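Local coordinates for superoxide dismutase 1 (Perkinsus marinus, PDB 2CW2), which probably converts superoxide radicals into hydrogen peroxide and oxygen at an iron centre, as an iron/manganese-family superoxide dismutase, at residues E140-A145 with G153-I158; Q86-K89 with P95-Q98. All coordinates share one frame; numbering follows the deposited sequence.

Contact 1: residues E140-A145 with G153-I158; sequences EDFSAA and GWVWLI
F142, A145 and V155 make a buried, largely apolar helix-on-sheet contact, in which helix 135-148 lies against the first strand of the C-terminal domain, 153-159. The two short segments run nearly antiparallel, at 159°, with their axes 9.0 Å apart at the closest point. V155 sits between the two helix side chains. Its CG1 methyl lies over one face of the F142 ring, 4.0 Å from the ring centroid and 18° off the ring normal, a CH-pi contact displaced toward the CE2 side of the ring. The same methyl reaches A145 CB at 4.0 Å, while CG2, the other branch, rests on the backbone at A145, 3.8 Å from its C atom. F142 gets there because CG is anti to the backbone N (chi1 -166°), which carries the ring across to the strand although its CB does not head that way.

This is the alpha/beta half of the iron/manganese superoxide dismutase fold: strand 153-159 is the middle strand of an antiparallel three-stranded sheet, bonded through its backbone to 164-170 and 181-187, and helix 135-148 covers one face. The rim of the F142 ring meets the strand backbone, with L157 N lying in the ring plane, 3.8 Å from CE2. L157 adds its CB, 4.2 Å from that same carbon. F138 and W209 also meet the F142 ring, and I186 of strand 181-187 touches it, so the phenyl belongs to a larger aromatic and aliphatic core. W154 and W156 turn to the other face of the sheet, where the W154 ring packs edge-to-face on the iron ligand H105 and W156 NE1 is hydrogen-bonded to G173 O.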
# COMPACT_ATOMS: atom_id res chain seq x y z
N GLU A 140 20.78 8.61 6.84
CA GLU A 140 20.18 9.53 5.85
C GLU A 140 19.66 8.78 4.61
O GLU A 140 18.54 9.03 4.15
CB GLU A 140 21.22 10.58 5.45
CG GLU A 140 20.68 11.82 4.74
CD GLU A 140 21.75 12.89 4.59
OE1 GLU A 140 21.43 14.11 4.68
OE2 GLU A 140 22.93 12.50 4.41
N ASP A 141 20.50 7.91 4.05
CA ASP A 141 20.20 7.16 2.82
C ASP A 141 18.98 6.27 3.04
O ASP A 141 18.03 6.26 2.25
CB ASP A 141 21.37 6.21 2.45
CG ASP A 141 22.49 6.88 1.66
OD1 ASP A 141 22.49 8.11 1.59
OD2 ASP A 141 23.44 6.22 1.07
N PHE A 142 19.04 5.48 4.10
CA PHE A 142 18.00 4.49 4.38
C PHE A 142 16.68 5.18 4.66
O PHE A 142 15.62 4.75 4.16
CB PHE A 142 18.44 3.68 5.60
CG PHE A 142 17.66 2.40 5.82
CD1 PHE A 142 16.51 2.40 6.60
CD2 PHE A 142 18.10 1.21 5.26
CE1 PHE A 142 15.80 1.21 6.82
CE2 PHE A 142 17.39 -0.00 5.49
CZ PHE A 142 16.25 0.01 6.26
N SER A 143 16.73 6.25 5.47
CA SER A 143 15.50 7.02 5.76
C SER A 143 14.89 7.56 4.46
O SER A 143 13.68 7.46 4.23
CB SER A 143 15.78 8.18 6.73
OG SER A 143 16.20 7.71 8.01
N ALA A 144 15.73 8.14 3.60
CA ALA A 144 15.21 8.73 2.36
C ALA A 144 14.53 7.70 1.45
O ALA A 144 13.47 7.97 0.88
CB ALA A 144 16.31 9.45 1.61
N ALA A 145 15.14 6.53 1.32
CA ALA A 145 14.53 5.40 0.61
C ALA A 145 13.16 5.01 1.22
O ALA A 145 12.16 4.84 0.49
CB ALA A 145 15.46 4.22 0.61
N GLY A 153 5.41 -1.26 0.34
CA GLY A 153 6.71 -1.88 0.10
C GLY A 153 7.58 -1.97 1.33
O GLY A 153 7.11 -1.78 2.47
N TRP A 154 8.85 -2.27 1.08
CA TRP A 154 9.86 -2.55 2.11
C TRP A 154 11.16 -1.89 1.71
O TRP A 154 11.47 -1.81 0.50
CB TRP A 154 10.14 -4.07 2.17
CG TRP A 154 8.96 -4.85 2.56
CD1 TRP A 154 7.94 -5.26 1.73
CD2 TRP A 154 8.59 -5.24 3.88
NE1 TRP A 154 6.98 -5.92 2.47
CE2 TRP A 154 7.35 -5.92 3.79
CE3 TRP A 154 9.18 -5.10 5.15
CZ2 TRP A 154 6.70 -6.45 4.91
CZ3 TRP A 154 8.54 -5.65 6.25
CH2 TRP A 154 7.31 -6.29 6.13
N VAL A 155 11.96 -1.48 2.68
CA VAL A 155 13.34 -1.07 2.40
C VAL A 155 14.25 -2.05 3.14
O VAL A 155 13.98 -2.40 4.29
CB VAL A 155 13.62 0.38 2.82
CG1 VAL A 155 15.08 0.76 2.53
CG2 VAL A 155 12.68 1.33 2.11
N TRP A 156 15.28 -2.53 2.45
CA TRP A 156 16.18 -3.54 2.98
C TRP A 156 17.61 -3.02 3.01
O TRP A 156 18.03 -2.31 2.09
CB TRP A 156 16.18 -4.75 2.05
CG TRP A 156 14.88 -5.45 1.90
CD1 TRP A 156 13.89 -5.17 0.98
CD2 TRP A 156 14.43 -6.57 2.65
NE1 TRP A 156 12.85 -6.05 1.14
CE2 TRP A 156 13.15 -6.92 2.15
CE3 TRP A 156 14.97 -7.33 3.71
CZ2 TRP A 156 12.42 -7.99 2.66
CZ3 TRP A 156 14.23 -8.39 4.22
CH2 TRP A 156 12.96 -8.69 3.70
N LEU A 157 18.35 -3.36 4.06
CA LEU A 157 19.81 -3.32 4.02
C LEU A 157 20.19 -4.75 3.71
O LEU A 157 19.76 -5.67 4.42
CB LEU A 157 20.41 -2.93 5.38
CG LEU A 157 21.95 -3.02 5.34
CD1 LEU A 157 22.49 -2.02 4.33
CD2 LEU A 157 22.53 -2.70 6.69
N ILE A 158 20.96 -4.92 2.65
CA ILE A 158 21.39 -6.22 2.17
C ILE A 158 22.91 -6.34 2.17
O ILE A 158 23.60 -5.34 2.12
CB ILE A 158 20.83 -6.36 0.73
CG1 ILE A 158 19.99 -7.60 0.62
CG2 ILE A 158 21.85 -6.11 -0.35
CD1 ILE A 158 18.65 -7.34 1.13

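Contact 2: residues Q86-K89 with P95-Q98; sequences QIIK and PFNQ
F96, I87 and I88 carry most of this helix-helix contact, which packs the short helix 84-90 against the N-terminal part of helix 93-110 in the alpha-hairpin domain of the iron/manganese superoxide dismutase fold. The F96 ring meets the other helix with its edge. CG stands anti to the backbone N (chi1 165°), and that carries the ring toward helix 84-90, where CD1 and CE1 face two successive carbonyl oxygens. I88 O lies in the ring plane, 3.3 Å from CE1; I87 O is also near the edge, 3.9 Å from CD1. Carbonyl oxygens placed like this meet the slightly positive rim of the phenyl group. I88 O has a stronger partner as well, a hydrogen bond from R177 NH1, and the F96 side chain also touches R177.

I88 itself adds an aliphatic touch, its CG2 methyl coming to 4.2 Å from F96 CE1 as the two side chains pass at a slant. Beyond F96, I88 packs on A100 and Y103 farther along helix 93-110, which also carries the iron ligand H105. N97, whose CB points away from helix 84-90, packs on F150 of the second subunit, and its OD1 also sits in plane at the F96 ring edge. One residue before I88, I87 puts its CG2 branch against the backbone at P95, with that methyl 3.6 Å from P95 O.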
# COMPACT_ATOMS: atom_id res chain seq x y z
N GLN A 86 12.56 -20.70 -0.50
CA GLN A 86 12.46 -21.34 -1.82
C GLN A 86 11.27 -20.81 -2.61
O GLN A 86 11.33 -20.68 -3.84
CB GLN A 86 12.39 -22.87 -1.69
CG GLN A 86 13.72 -23.49 -1.28
CD GLN A 86 13.59 -24.93 -0.86
OE1 GLN A 86 12.59 -25.32 -0.25
NE2 GLN A 86 14.61 -25.74 -1.17
N ILE A 87 10.18 -20.51 -1.91
CA ILE A 87 9.02 -19.94 -2.59
C ILE A 87 9.34 -18.51 -3.05
O ILE A 87 8.93 -18.07 -4.15
CB ILE A 87 7.77 -19.95 -1.65
CG1 ILE A 87 7.44 -21.39 -1.20
CG2 ILE A 87 6.60 -19.27 -2.32
CD1 ILE A 87 6.35 -21.48 -0.09
N ILE A 88 10.05 -17.78 -2.22
CA ILE A 88 10.50 -16.45 -2.60
C ILE A 88 11.33 -16.51 -3.88
O ILE A 88 11.20 -15.67 -4.77
CB ILE A 88 11.26 -15.79 -1.42
CG1 ILE A 88 10.27 -15.42 -0.30
CG2 ILE A 88 11.99 -14.56 -1.90
CD1 ILE A 88 10.90 -15.18 1.09
N LYS A 89 12.17 -17.54 -4.00
CA LYS A 89 13.08 -17.63 -5.13
C LYS A 89 12.40 -18.15 -6.40
O LYS A 89 12.81 -17.82 -7.50
CB LYS A 89 14.29 -18.52 -4.80
CG LYS A 89 15.26 -17.91 -3.78
CD LYS A 89 16.30 -18.96 -3.34
CE LYS A 89 17.38 -18.38 -2.41
NZ LYS A 89 18.27 -17.38 -3.10
N PRO A 95 1.01 -17.03 -4.18
CA PRO A 95 1.90 -17.83 -3.32
C PRO A 95 3.23 -17.13 -3.04
O PRO A 95 3.69 -17.13 -1.90
CB PRO A 95 2.15 -19.11 -4.13
CG PRO A 95 1.03 -19.19 -5.10
CD PRO A 95 0.56 -17.78 -5.36
N PHE A 96 3.83 -16.53 -4.06
CA PHE A 96 5.03 -15.75 -3.83
C PHE A 96 4.73 -14.62 -2.85
O PHE A 96 5.50 -14.38 -1.90
CB PHE A 96 5.58 -15.13 -5.12
CG PHE A 96 6.57 -14.05 -4.86
CD1 PHE A 96 7.90 -14.36 -4.63
CD2 PHE A 96 6.16 -12.73 -4.72
CE1 PHE A 96 8.82 -13.37 -4.35
CE2 PHE A 96 7.08 -11.73 -4.43
CZ PHE A 96 8.41 -12.06 -4.23
N ASN A 97 3.65 -13.89 -3.12
CA ASN A 97 3.35 -12.70 -2.32
C ASN A 97 3.14 -13.09 -0.86
O ASN A 97 3.58 -12.39 0.06
CB ASN A 97 2.11 -11.95 -2.85
CG ASN A 97 2.37 -11.22 -4.16
OD1 ASN A 97 3.50 -10.86 -4.49
ND2 ASN A 97 1.29 -10.99 -4.93
N GLN A 98 2.50 -14.23 -0.65
CA GLN A 98 2.20 -14.64 0.71
C GLN A 98 3.45 -15.11 1.43
O GLN A 98 3.70 -14.71 2.58
CB GLN A 98 1.17 -15.75 0.73
CG GLN A 98 -0.11 -15.37 0.06
CD GLN A 98 -1.01 -16.54 -0.06
OE1 GLN A 98 -0.76 -17.56 0.55
NE2 GLN A 98 -2.04 -16.43 -0.86

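Contact 1 belongs to the buried interior of the C-terminal domain; contact 2 is only partly buried, in the alpha-hairpin domain. They share no helix or strand: their centres are 22 Å apart and their nearest atoms about 7 Å, without touching. Each depends on a phenylalanine used differently. In contact 1 the ring offers a face to a methyl as well as an edge to the strand, whereas in contact 2 the ring edge is turned chiefly to carbonyl oxygens, with one methyl alongside. One indirect connection is helix 93-110, which supplies half of contact 2 and, farther along, N104, touched by W154 and W156, and H105, met by W154; N174, touched by W156 and I88, is another.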